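Local coordinates for 3-hexulose-6-phosphate synthase (Mycobacterium gastri, PDB 3AJX), which belongs to the orotidine 5'-phosphate decarboxylase / HUMPS family and adopts a TIM-barrel fold that carries a bound magnesium ion, at residues M1-L9 and A180-Y190; L18-D27 and P195-R203. The protein carries 1 engineered substitution. One frame throughout, in Å; residues are numbered along the deposited sequence.

Interaction 1 of 2, residues M1-L9 and A180-Y190; sequences MKLQVAIDL and AEVAVAGGAIY. With SO4 (sulfate ion), chain G.
Q4 and V184 run alongside each other in one direction on the inner wall of the barrel, with Q4 CD 3.8 Å from V184 CG2. V182 crosses Q4 obliquely and brings its CG1 to 3.6 Å from Q4 CB, so the stem of the glutamine packs against both valines of the neighbouring strand. On the outer face M1 bends at its last torsion and lays its CE on A183 CB at 3.7 Å. Farther along, V5 meets I189 at about a right angle, V5 CG2 against the tip CD1 at 3.8 Å.

Between these two layers of side chains strands 2-7 and 182-185, the first and last of the sheet, pair in parallel through five backbone hydrogen bonds. Four run from K2 N to E181 O, A183 N to K2 O, Q4 N to A183 O and A185 N to Q4 O. In the fifth, A6 N meets A185 O at 2.9 Å from 41° above the carbonyl plane.

Past the strand ends, Y190 has its CG between the backbone N and the carbonyl carbon (chi1 67°), which brings the ring edge to A6 O, 3.3 Å from CD1. L9 CD2 lies obliquely by the CG/CD2 side of this ring, the two side chains running oppositely, and a water joins Y190 OH to D8 O.

G186, the N-cap of helix 187-190, and G187 give their backbone N-H groups to a sulfate ion, probably from the crystallisation liquor, G187 N lying 3.0 Å from O1; Q140 and G166 also bind it. This seam therefore closes the barrel and ends in a helix N-terminus suited to an anion, consistent with the phosphate-binding sites of many TIM barrels.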
ATOM      1  N   MET A   1     -18.878 -11.324  18.369  1.00 14.32           N
ATOM      2  CA  MET A   1     -17.937 -11.174  17.221  1.00 12.60           C
ATOM      3  C   MET A   1     -18.680 -10.782  15.953  1.00 13.38           C
ATOM      4  O   MET A   1     -19.739 -11.326  15.645  1.00 14.29           O
ATOM      5  CB  MET A   1     -17.180 -12.483  16.988  1.00 12.77           C
ATOM      6  CG  MET A   1     -16.183 -12.435  15.833  1.00 11.28           C
ATOM      7  SD  MET A   1     -15.166 -13.921  15.739  1.00 12.01           S
ATOM      8  CE  MET A   1     -16.301 -15.055  14.904  1.00 13.58           C
ATOM      9  N   LYS A   2     -18.113  -9.833  15.217  1.00 12.21           N
ATOM     10  CA  LYS A   2     -18.713  -9.360  13.980  1.00 11.70           C
ATOM     11  C   LYS A   2     -18.132 -10.084  12.771  1.00 10.57           C
ATOM     12  O   LYS A   2     -17.082 -10.724  12.859  1.00 11.10           O
ATOM     13  CB  LYS A   2     -18.475  -7.859  13.829  1.00 13.96           C
ATOM     14  CG  LYS A   2     -19.058  -7.027  14.951  1.00 17.04           C
ATOM     15  CD  LYS A   2     -18.750  -5.558  14.745  1.00 19.17           C
ATOM     16  CE  LYS A   2     -19.334  -4.711  15.865  1.00 21.49           C
ATOM     17  NZ  LYS A   2     -19.061  -3.265  15.643  1.00 22.29           N
ATOM     18  N   LEU A   3     -18.829  -9.982  11.643  1.00  9.93           N
ATOM     19  CA  LEU A   3     -18.381 -10.611  10.410  1.00  9.75           C
ATOM     20  C   LEU A   3     -18.077  -9.537   9.381  1.00  9.67           C
ATOM     21  O   LEU A   3     -18.888  -8.639   9.147  1.00 10.47           O
ATOM     22  CB  LEU A   3     -19.454 -11.556   9.861  1.00 10.66           C
ATOM     23  CG  LEU A   3     -19.129 -12.255   8.535  1.00 11.35           C
ATOM     24  CD1 LEU A   3     -17.915 -13.164   8.701  1.00 11.85           C
ATOM     25  CD2 LEU A   3     -20.338 -13.062   8.087  1.00 13.07           C
ATOM     26  N   GLN A   4     -16.901  -9.638   8.770  1.00  8.40           N
ATOM     27  CA  GLN A   4     -16.463  -8.683   7.761  1.00  8.85           C
ATOM     28  C   GLN A   4     -16.183  -9.373   6.429  1.00  7.68           C
ATOM     29  O   GLN A   4     -15.492 -10.394   6.386  1.00 10.24           O
ATOM     30  CB  GLN A   4     -15.193  -7.966   8.252  1.00  7.84           C
ATOM     31  CG  GLN A   4     -14.419  -7.190   7.180  1.00  8.57           C
ATOM     32  CD  GLN A   4     -13.279  -6.372   7.766  1.00 10.98           C
ATOM     33  OE1 GLN A   4     -12.336  -6.005   7.064  1.00 13.82           O
ATOM     34  NE2 GLN A   4     -13.368  -6.071   9.056  1.00  9.12           N
ATOM     35  N   VAL A   5     -16.725  -8.826   5.344  1.00  7.71           N
ATOM     36  CA  VAL A   5     -16.466  -9.392   4.024  1.00  9.11           C
ATOM     37  C   VAL A   5     -15.357  -8.593   3.344  1.00  8.58           C
ATOM     38  O   VAL A   5     -15.440  -7.371   3.220  1.00  9.18           O
ATOM     39  CB  VAL A   5     -17.735  -9.389   3.119  1.00  9.84           C
ATOM     40  CG1 VAL A   5     -18.302  -7.983   2.989  1.00 10.11           C
ATOM     41  CG2 VAL A   5     -17.382  -9.946   1.742  1.00 10.87           C
ATOM     42  N   ALA A   6     -14.301  -9.287   2.935  1.00  8.07           N
ATOM     43  CA  ALA A   6     -13.187  -8.633   2.261  1.00  9.02           C
ATOM     44  C   ALA A   6     -13.416  -8.723   0.760  1.00 10.05           C
ATOM     45  O   ALA A   6     -13.200  -9.776   0.152  1.00  9.65           O
ATOM     46  CB  ALA A   6     -11.870  -9.309   2.638  1.00 10.44           C
ATOM     47  N   ILE A   7     -13.869  -7.621   0.166  1.00  9.81           N
ATOM     48  CA  ILE A   7     -14.119  -7.590  -1.270  1.00 10.74           C
ATOM     49  C   ILE A   7     -12.813  -7.283  -1.999  1.00 10.36           C
ATOM     50  O   ILE A   7     -12.508  -6.131  -2.313  1.00 12.40           O
ATOM     51  CB  ILE A   7     -15.184  -6.529  -1.633  1.00  9.46           C
ATOM     52  CG1 ILE A   7     -16.479  -6.813  -0.867  1.00 11.78           C
ATOM     53  CG2 ILE A   7     -15.456  -6.560  -3.135  1.00 12.66           C
ATOM     54  CD1 ILE A   7     -17.619  -5.863  -1.187  1.00 10.92           C
ATOM     55  N   ASP A   8     -12.035  -8.330  -2.250  1.00 12.42           N
ATOM     56  CA  ASP A   8     -10.756  -8.193  -2.923  1.00 13.51           C
ATOM     57  C   ASP A   8     -10.914  -8.426  -4.419  1.00 15.62           C
ATOM     58  O   ASP A   8     -10.220  -9.255  -5.010  1.00 17.40           O
ATOM     59  CB  ASP A   8      -9.756  -9.183  -2.317  1.00 16.30           C
ATOM     60  CG  ASP A   8      -9.331  -8.790  -0.915  1.00 18.68           C
ATOM     61  OD1 ASP A   8      -9.002  -9.684  -0.106  1.00 18.53           O
ATOM     62  OD2 ASP A   8      -9.316  -7.576  -0.619  1.00 21.28           O
ATOM     63  N   LEU A   9     -11.846  -7.691  -5.018  1.00 14.56           N
ATOM     64  CA  LEU A   9     -12.121  -7.795  -6.444  1.00 14.68           C
ATOM     65  C   LEU A   9     -11.485  -6.618  -7.183  1.00 14.76           C
ATOM     66  O   LEU A   9     -10.786  -5.809  -6.572  1.00 14.73           O
ATOM     67  CB  LEU A   9     -13.631  -7.834  -6.683  1.00 16.22           C
ATOM     68  CG  LEU A   9     -14.329  -9.016  -5.995  1.00 17.31           C
ATOM     69  CD1 LEU A   9     -15.820  -8.972  -6.280  1.00 17.44           C
ATOM     70  CD2 LEU A   9     -13.726 -10.325  -6.488  1.00 17.83           C
ATOM     71  N   ALA A 180     -11.496 -12.860  19.080  1.00 11.06           N
ATOM     72  CA  ALA A 180     -11.549 -11.888  17.993  1.00 10.11           C
ATOM     73  C   ALA A 180     -12.826 -11.056  18.031  1.00 10.62           C
ATOM     74  O   ALA A 180     -13.906 -11.568  18.317  1.00 11.36           O
ATOM     75  CB  ALA A 180     -11.441 -12.600  16.651  1.00  9.90           C
ATOM     76  N   GLU A 181     -12.689  -9.767  17.737  1.00 10.69           N
ATOM     77  CA  GLU A 181     -13.819  -8.846  17.713  1.00 10.41           C
ATOM     78  C   GLU A 181     -14.484  -8.942  16.344  1.00 11.18           C
ATOM     79  O   GLU A 181     -15.689  -8.713  16.203  1.00  9.63           O
ATOM     80  CB  GLU A 181     -13.327  -7.414  17.944  1.00 13.16           C
ATOM     81  CG  GLU A 181     -14.409  -6.345  17.932  1.00 17.37           C
ATOM     82  CD  GLU A 181     -15.427  -6.520  19.045  1.00 20.96           C
ATOM     83  OE1 GLU A 181     -15.130  -7.237  20.026  1.00 23.71           O
ATOM     84  OE2 GLU A 181     -16.522  -5.925  18.947  1.00 25.67           O
ATOM     85  N   VAL A 182     -13.681  -9.289  15.342  1.00  9.25           N
ATOM     86  CA  VAL A 182     -14.151  -9.407  13.968  1.00  8.67           C
ATOM     87  C   VAL A 182     -13.506 -10.588  13.251  1.00  8.21           C
ATOM     88  O   VAL A 182     -12.307 -10.824  13.382  1.00  9.21           O
ATOM     89  CB  VAL A 182     -13.803  -8.131  13.152  1.00  9.11           C
ATOM     90  CG1 VAL A 182     -14.341  -8.258  11.729  1.00  9.92           C
ATOM     91  CG2 VAL A 182     -14.375  -6.892  13.835  1.00  8.88           C
ATOM     92  N   ALA A 183     -14.314 -11.335  12.507  1.00  8.51           N
ATOM     93  CA  ALA A 183     -13.816 -12.445  11.710  1.00  8.90           C
ATOM     94  C   ALA A 183     -13.942 -11.937  10.276  1.00  8.03           C
ATOM     95  O   ALA A 183     -15.023 -11.523   9.856  1.00  8.69           O
ATOM     96  CB  ALA A 183     -14.680 -13.688  11.910  1.00 10.19           C
ATOM     97  N   VAL A 184     -12.834 -11.940   9.538  1.00  8.55           N
ATOM     98  CA  VAL A 184     -12.835 -11.469   8.155  1.00  9.16           C
ATOM     99  C   VAL A 184     -12.879 -12.646   7.193  1.00  9.27           C
ATOM    100  O   VAL A 184     -12.129 -13.608   7.343  1.00 10.22           O
ATOM    101  CB  VAL A 184     -11.567 -10.643   7.834  1.00  9.46           C
ATOM    102  CG1 VAL A 184     -11.619 -10.141   6.395  1.00 10.26           C
ATOM    103  CG2 VAL A 184     -11.450  -9.479   8.798  1.00  8.99           C
ATOM    104  N   ALA A 185     -13.763 -12.568   6.208  1.00  9.38           N
ATOM    105  CA  ALA A 185     -13.876 -13.625   5.214  1.00 10.12           C
ATOM    106  C   ALA A 185     -13.785 -13.013   3.819  1.00 10.67           C
ATOM    107  O   ALA A 185     -14.552 -12.113   3.473  1.00 10.62           O
ATOM    108  CB  ALA A 185     -15.200 -14.368   5.382  1.00 11.56           C
ATOM    109  N   GLY A 186     -12.833 -13.500   3.029  1.00  9.81           N
ATOM    110  CA  GLY A 186     -12.655 -13.007   1.674  1.00 10.12           C
ATOM    111  C   GLY A 186     -13.006 -14.060   0.638  1.00 10.11           C
ATOM    112  O   GLY A 186     -14.138 -14.108   0.159  1.00 10.61           O
ATOM    113  N   GLY A 187     -12.036 -14.906   0.302  1.00 11.41           N
ATOM    114  CA  GLY A 187     -12.253 -15.946  -0.688  1.00 11.73           C
ATOM    115  C   GLY A 187     -13.415 -16.875  -0.391  1.00  9.71           C
ATOM    116  O   GLY A 187     -14.068 -17.370  -1.311  1.00 10.97           O
ATOM    117  N   ALA A 188     -13.677 -17.125   0.887  1.00 10.25           N
ATOM    118  CA  ALA A 188     -14.776 -18.001   1.270  1.00 10.89           C
ATOM    119  C   ALA A 188     -16.098 -17.427   0.765  1.00 10.96           C
ATOM    120  O   ALA A 188     -17.053 -18.167   0.509  1.00 12.34           O
ATOM    121  CB  ALA A 188     -14.818 -18.163   2.789  1.00 11.03           C
ATOM    122  N   ILE A 189     -16.151 -16.107   0.614  1.00 11.62           N
ATOM    123  CA  ILE A 189     -17.363 -15.459   0.140  1.00 10.14           C
ATOM    124  C   ILE A 189     -17.335 -15.137  -1.359  1.00 13.38           C
ATOM    125  O   ILE A 189     -18.154 -15.666  -2.114  1.00 13.12           O
ATOM    126  CB  ILE A 189     -17.660 -14.164   0.943  1.00 11.25           C
ATOM    127  CG1 ILE A 189     -17.962 -14.519   2.403  1.00 10.92           C
ATOM    128  CG2 ILE A 189     -18.847 -13.425   0.329  1.00 10.39           C
ATOM    129  CD1 ILE A 189     -18.236 -13.316   3.294  1.00 13.35           C
ATOM    130  N   TYR A 190     -16.399 -14.297  -1.802  1.00 12.54           N
ATOM    131  CA  TYR A 190     -16.362 -13.940  -3.221  1.00 12.85           C
ATOM    132  C   TYR A 190     -15.932 -15.060  -4.167  1.00 13.81           C
ATOM    133  O   TYR A 190     -16.181 -14.989  -5.373  1.00 15.37           O
ATOM    134  CB  TYR A 190     -15.501 -12.678  -3.464  1.00 11.42           C
ATOM    135  CG  TYR A 190     -14.012 -12.803  -3.201  1.00 12.23           C
ATOM    136  CD1 TYR A 190     -13.433 -12.226  -2.068  1.00 11.36           C
ATOM    137  CD2 TYR A 190     -13.173 -13.460  -4.101  1.00 12.14           C
ATOM    138  CE1 TYR A 190     -12.056 -12.299  -1.841  1.00 12.96           C
ATOM    139  CE2 TYR A 190     -11.796 -13.539  -3.882  1.00 13.80           C
ATOM    140  CZ  TYR A 190     -11.246 -12.958  -2.751  1.00 13.35           C
ATOM    141  OH  TYR A 190      -9.889 -13.043  -2.528  1.00 14.82           O
TER
HETATM  142  S   SO4 G6001      -9.296 -14.048   2.934  1.00 24.59           S
HETATM  143  O1  SO4 G6001      -9.308 -14.607   1.564  1.00 21.45           O
HETATM  144  O2  SO4 G6001      -7.945 -14.155   3.519  1.00 22.12           O
HETATM  145  O3  SO4 G6001     -10.249 -14.799   3.774  1.00 21.29           O
HETATM  146  O4  SO4 G6001      -9.701 -12.631   2.880  1.00 23.04           O
HETATM  147  O   HOH W   1     -16.946  -9.614  20.050  1.00 30.25           O
HETATM  148  O   HOH W   2      -9.100 -12.187  -0.157  1.00 19.72           O
HETATM  149  O   HOH W   3      -8.641 -11.635  -4.490  1.00 22.83           O

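Interaction 2 of 2, residues L18-D27 and P195-R203; sequences LAGKVAEYVD and PAAAAKELR
R203 reaches from helix 195-203 to the backbone carbonyl of Y25 and grips that single oxygen side-on with two nitrogens, NE at 3.0 Å and NH2 at 3.1 Å from Y25 O. Both come from the same face of the carbonyl plane, well above it, while the oxygen itself lies close to the guanidinium plane. Bends at chi2 (68°) and chi3 (67°) fold the arginine chain round so that this edge faces the carbonyl.

NH2 does double duty, for it also forms a salt bridge with D27 OD2 at 2.7 Å. The carboxylate stands 84° from the guanidinium plane and is met from above its own plane. OD2 has a second partner in the first strand. Other carbonyls in this turn are served as well: K54 NZ donates to both A23 O and V26 O.

The Y25 ring is sandwiched. E24 CG lies over one face, and the opposite face takes the aliphatic part of K200 in a CH-pi contact, with K200 CB 3.7 Å from the ring centroid. The lysine chain runs on, fully extended, past the ring, and a water at its edge joins the two polar ends, 2.7 Å from Y25 OH and 3.1 Å from K200 NZ.

Deeper between the helices the contact is apolar: V22 CB packs on A199 CB at 3.8 Å, and the CD1 branch of L18 rests on P195 CB at 3.7 Å. Small alanines let the two outer helices of the barrel come close, while R203 of the later helix ties it to the turn that follows helix 12-22, at the Y25 carbonyl and D27. Its charge probably strengthens the hold on that carbonyl and stabilises D27 as a carboxylate.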
ATOM      1  N   LEU A  18     -21.546  -7.816  -5.386  1.00 14.48           N
ATOM      2  CA  LEU A  18     -21.250  -8.707  -4.271  1.00 14.64           C
ATOM      3  C   LEU A  18     -21.813  -8.155  -2.971  1.00 14.53           C
ATOM      4  O   LEU A  18     -22.446  -8.879  -2.204  1.00 14.16           O
ATOM      5  CB  LEU A  18     -19.738  -8.909  -4.123  1.00 13.44           C
ATOM      6  CG  LEU A  18     -19.330  -9.844  -2.981  1.00 13.38           C
ATOM      7  CD1 LEU A  18     -19.949 -11.218  -3.201  1.00 13.21           C
ATOM      8  CD2 LEU A  18     -17.818  -9.952  -2.905  1.00 12.80           C
ATOM      9  N   ALA A  19     -21.580  -6.869  -2.725  1.00 14.13           N
ATOM     10  CA  ALA A  19     -22.072  -6.236  -1.506  1.00 14.36           C
ATOM     11  C   ALA A  19     -23.590  -6.367  -1.411  1.00 15.02           C
ATOM     12  O   ALA A  19     -24.137  -6.547  -0.325  1.00 13.92           O
ATOM     13  CB  ALA A  19     -21.666  -4.765  -1.475  1.00 15.32           C
ATOM     14  N   GLY A  20     -24.267  -6.277  -2.551  1.00 15.54           N
ATOM     15  CA  GLY A  20     -25.714  -6.390  -2.551  1.00 17.32           C
ATOM     16  C   GLY A  20     -26.202  -7.761  -2.115  1.00 18.10           C
ATOM     17  O   GLY A  20     -27.250  -7.880  -1.477  1.00 18.88           O
ATOM     18  N   LYS A  21     -25.438  -8.795  -2.452  1.00 17.59           N
ATOM     19  CA  LYS A  21     -25.802 -10.169  -2.112  1.00 17.64           C
ATOM     20  C   LYS A  21     -25.467 -10.597  -0.685  1.00 16.72           C
ATOM     21  O   LYS A  21     -26.134 -11.469  -0.127  1.00 16.59           O
ATOM     22  CB  LYS A  21     -25.117 -11.144  -3.072  1.00 20.60           C
ATOM     23  CG  LYS A  21     -25.429 -10.923  -4.537  1.00 24.47           C
ATOM     24  CD  LYS A  21     -24.714 -11.953  -5.390  1.00 27.31           C
ATOM     25  CE  LYS A  21     -25.003 -11.746  -6.867  1.00 30.44           C
ATOM     26  NZ  LYS A  21     -24.321 -12.768  -7.708  1.00 32.27           N
ATOM     27  N   VAL A  22     -24.442  -9.992  -0.091  1.00 15.59           N
ATOM     28  CA  VAL A  22     -24.025 -10.382   1.255  1.00 13.78           C
ATOM     29  C   VAL A  22     -24.204  -9.356   2.373  1.00 14.16           C
ATOM     30  O   VAL A  22     -24.047  -9.694   3.544  1.00 13.80           O
ATOM     31  CB  VAL A  22     -22.535 -10.821   1.256  1.00 12.78           C
ATOM     32  CG1 VAL A  22     -22.307 -11.873   0.187  1.00 13.01           C
ATOM     33  CG2 VAL A  22     -21.625  -9.617   1.026  1.00 13.59           C
ATOM     34  N   ALA A  23     -24.535  -8.116   2.022  1.00 13.99           N
ATOM     35  CA  ALA A  23     -24.698  -7.046   3.008  1.00 15.89           C
ATOM     36  C   ALA A  23     -25.519  -7.408   4.245  1.00 16.88           C
ATOM     37  O   ALA A  23     -25.128  -7.102   5.374  1.00 15.11           O
ATOM     38  CB  ALA A  23     -25.301  -5.816   2.337  1.00 17.55           C
ATOM     39  N   GLU A  24     -26.658  -8.055   4.031  1.00 16.97           N
ATOM     40  CA  GLU A  24     -27.540  -8.431   5.132  1.00 17.38           C
ATOM     41  C   GLU A  24     -26.923  -9.397   6.138  1.00 16.68           C
ATOM     42  O   GLU A  24     -27.399  -9.505   7.268  1.00 17.29           O
ATOM     43  CB  GLU A  24     -28.833  -9.033   4.573  1.00 19.64           C
ATOM     44  CG  GLU A  24     -28.610 -10.229   3.663  1.00 22.91           C
ATOM     45  CD  GLU A  24     -29.869 -10.647   2.926  1.00 25.52           C
ATOM     46  OE1 GLU A  24     -30.829 -11.099   3.589  1.00 25.48           O
ATOM     47  OE2 GLU A  24     -29.899 -10.517   1.681  1.00 24.83           O
ATOM     48  N   TYR A  25     -25.861 -10.090   5.738  1.00 14.76           N
ATOM     49  CA  TYR A  25     -25.217 -11.059   6.618  1.00 15.50           C
ATOM     50  C   TYR A  25     -23.925 -10.575   7.266  1.00 14.81           C
ATOM     51  O   TYR A  25     -23.339 -11.281   8.088  1.00 15.26           O
ATOM     52  CB  TYR A  25     -24.929 -12.350   5.848  1.00 16.65           C
ATOM     53  CG  TYR A  25     -26.143 -12.923   5.160  1.00 18.01           C
ATOM     54  CD1 TYR A  25     -26.254 -12.906   3.771  1.00 18.14           C
ATOM     55  CD2 TYR A  25     -27.192 -13.462   5.900  1.00 19.31           C
ATOM     56  CE1 TYR A  25     -27.383 -13.411   3.135  1.00 20.97           C
ATOM     57  CE2 TYR A  25     -28.326 -13.969   5.276  1.00 20.61           C
ATOM     58  CZ  TYR A  25     -28.415 -13.940   3.896  1.00 21.52           C
ATOM     59  OH  TYR A  25     -29.540 -14.431   3.280  1.00 23.17           O
ATOM     60  N   VAL A  26     -23.481  -9.377   6.907  1.00 15.19           N
ATOM     61  CA  VAL A  26     -22.234  -8.851   7.460  1.00 13.57           C
ATOM     62  C   VAL A  26     -22.392  -7.527   8.189  1.00 13.89           C
ATOM     63  O   VAL A  26     -23.337  -6.772   7.951  1.00 14.15           O
ATOM     64  CB  VAL A  26     -21.172  -8.656   6.357  1.00 13.15           C
ATOM     65  CG1 VAL A  26     -20.948  -9.962   5.614  1.00 12.77           C
ATOM     66  CG2 VAL A  26     -21.611  -7.557   5.403  1.00 13.49           C
ATOM     67  N   ASP A  27     -21.441  -7.251   9.078  1.00 13.38           N
ATOM     68  CA  ASP A  27     -21.431  -6.020   9.858  1.00 12.74           C
ATOM     69  C   ASP A  27     -20.521  -4.995   9.195  1.00 11.93           C
ATOM     70  O   ASP A  27     -20.781  -3.792   9.233  1.00 11.60           O
ATOM     71  CB  ASP A  27     -20.903  -6.303  11.263  1.00 14.04           C
ATOM     72  CG  ASP A  27     -21.699  -7.366  11.977  1.00 15.04           C
ATOM     73  OD1 ASP A  27     -22.836  -7.068  12.394  1.00 19.33           O
ATOM     74  OD2 ASP A  27     -21.193  -8.499  12.111  1.00 17.05           O
ATOM     75  N   PRO A 195     -22.201 -16.757  -3.166  1.00 13.03           N
ATOM     76  CA  PRO A 195     -21.678 -15.835  -2.150  1.00 13.37           C
ATOM     77  C   PRO A 195     -22.649 -15.512  -1.013  1.00 13.83           C
ATOM     78  O   PRO A 195     -22.251 -15.443   0.152  1.00 12.95           O
ATOM     79  CB  PRO A 195     -21.316 -14.596  -2.966  1.00 13.60           C
ATOM     80  CG  PRO A 195     -20.911 -15.184  -4.287  1.00 15.16           C
ATOM     81  CD  PRO A 195     -21.999 -16.211  -4.519  1.00 14.10           C
ATOM     82  N   ALA A 196     -23.917 -15.309  -1.352  1.00 13.92           N
ATOM     83  CA  ALA A 196     -24.927 -14.988  -0.349  1.00 14.50           C
ATOM     84  C   ALA A 196     -25.048 -16.095   0.692  1.00 14.93           C
ATOM     85  O   ALA A 196     -25.045 -15.829   1.896  1.00 15.00           O
ATOM     86  CB  ALA A 196     -26.274 -14.755  -1.021  1.00 16.21           C
ATOM     87  N   ALA A 197     -25.156 -17.337   0.231  1.00 14.53           N
ATOM     88  CA  ALA A 197     -25.280 -18.468   1.143  1.00 15.24           C
ATOM     89  C   ALA A 197     -24.006 -18.652   1.960  1.00 14.32           C
ATOM     90  O   ALA A 197     -24.063 -19.031   3.130  1.00 15.97           O
ATOM     91  CB  ALA A 197     -25.596 -19.745   0.361  1.00 15.58           C
ATOM     92  N   ALA A 198     -22.857 -18.386   1.342  1.00 13.24           N
ATOM     93  CA  ALA A 198     -21.579 -18.524   2.035  1.00 12.81           C
ATOM     94  C   ALA A 198     -21.504 -17.539   3.194  1.00 12.31           C
ATOM     95  O   ALA A 198     -21.055 -17.887   4.289  1.00 13.05           O
ATOM     96  CB  ALA A 198     -20.425 -18.282   1.064  1.00 12.43           C
ATOM     97  N   ALA A 199     -21.945 -16.308   2.948  1.00 12.15           N
ATOM     98  CA  ALA A 199     -21.923 -15.279   3.980  1.00 13.21           C
ATOM     99  C   ALA A 199     -22.894 -15.651   5.093  1.00 14.50           C
ATOM    100  O   ALA A 199     -22.577 -15.511   6.274  1.00 13.85           O
ATOM    101  CB  ALA A 199     -22.295 -13.919   3.383  1.00 13.00           C
ATOM    102  N   LYS A 200     -24.072 -16.138   4.708  1.00 15.54           N
ATOM    103  CA  LYS A 200     -25.091 -16.533   5.679  1.00 16.72           C
ATOM    104  C   LYS A 200     -24.583 -17.653   6.580  1.00 17.00           C
ATOM    105  O   LYS A 200     -24.768 -17.623   7.798  1.00 16.78           O
ATOM    106  CB  LYS A 200     -26.365 -16.988   4.956  1.00 18.39           C
ATOM    107  CG  LYS A 200     -27.533 -17.275   5.895  1.00 19.34           C
ATOM    108  CD  LYS A 200     -28.779 -17.741   5.152  1.00 21.65           C
ATOM    109  CE  LYS A 200     -29.951 -17.893   6.119  1.00 23.07           C
ATOM    110  NZ  LYS A 200     -31.191 -18.378   5.450  1.00 25.51           N
ATOM    111  N   GLU A 201     -23.932 -18.640   5.976  1.00 16.44           N
ATOM    112  CA  GLU A 201     -23.403 -19.774   6.724  1.00 17.78           C
ATOM    113  C   GLU A 201     -22.259 -19.367   7.652  1.00 15.76           C
ATOM    114  O   GLU A 201     -22.117 -19.908   8.750  1.00 15.85           O
ATOM    115  CB  GLU A 201     -22.965 -20.865   5.744  1.00 19.73           C
ATOM    116  CG  GLU A 201     -24.146 -21.445   4.969  1.00 28.16           C
ATOM    117  CD  GLU A 201     -23.739 -22.168   3.699  1.00 31.34           C
ATOM    118  OE1 GLU A 201     -23.130 -21.524   2.818  1.00 34.81           O
ATOM    119  OE2 GLU A 201     -24.036 -23.377   3.580  1.00 35.52           O
ATOM    120  N   LEU A 202     -21.436 -18.419   7.215  1.00 14.70           N
ATOM    121  CA  LEU A 202     -20.345 -17.944   8.060  1.00 12.42           C
ATOM    122  C   LEU A 202     -20.952 -17.252   9.283  1.00 13.90           C
ATOM    123  O   LEU A 202     -20.505 -17.453  10.416  1.00 14.69           O
ATOM    124  CB  LEU A 202     -19.464 -16.966   7.279  1.00 12.46           C
ATOM    125  CG  LEU A 202     -18.444 -17.618   6.347  1.00 11.70           C
ATOM    126  CD1 LEU A 202     -17.956 -16.604   5.327  1.00 11.46           C
ATOM    127  CD2 LEU A 202     -17.287 -18.182   7.169  1.00 12.63           C
ATOM    128  N   ARG A 203     -21.978 -16.444   9.037  1.00 12.71           N
ATOM    129  CA  ARG A 203     -22.684 -15.719  10.088  1.00 15.62           C
ATOM    130  C   ARG A 203     -23.322 -16.675  11.097  1.00 14.96           C
ATOM    131  O   ARG A 203     -23.262 -16.454  12.307  1.00 15.31           O
ATOM    132  CB  ARG A 203     -23.773 -14.842   9.460  1.00 15.78           C
ATOM    133  CG  ARG A 203     -24.882 -14.416  10.414  1.00 21.96           C
ATOM    134  CD  ARG A 203     -24.375 -13.455  11.467  1.00 24.52           C
ATOM    135  NE  ARG A 203     -23.983 -12.179  10.878  1.00 27.64           N
ATOM    136  CZ  ARG A 203     -23.454 -11.170  11.562  1.00 29.01           C
ATOM    137  NH1 ARG A 203     -23.252 -11.282  12.870  1.00 29.66           N
ATOM    138  NH2 ARG A 203     -23.126 -10.049  10.937  1.00 26.65           N
TER
HETATM  139  O   HOH W   4     -31.574 -15.338   4.773  1.00 30.29           O

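Overall arrangement
The two contacts are concentric layers of one closure of the barrel, their centres 9 Å apart: interaction 1 joins the first and last strands, and interaction 2 joins the helices that follow them outside. D27 stitches the layers together, since its OD2 lies 2.8 Å from L3 N, probably a hydrogen bond. I189 packs on V5 of the strand and on A199 and L202 of the outer helix, which places the short helix 187-190 between the two layers. The magnesium ion, held by E30 and D59, is about 5 Å from the side chain of D8 but about 13 Å from that of L18. Interaction 1 thus borders the metal site, while interaction 2 lies behind it as peripheral packing.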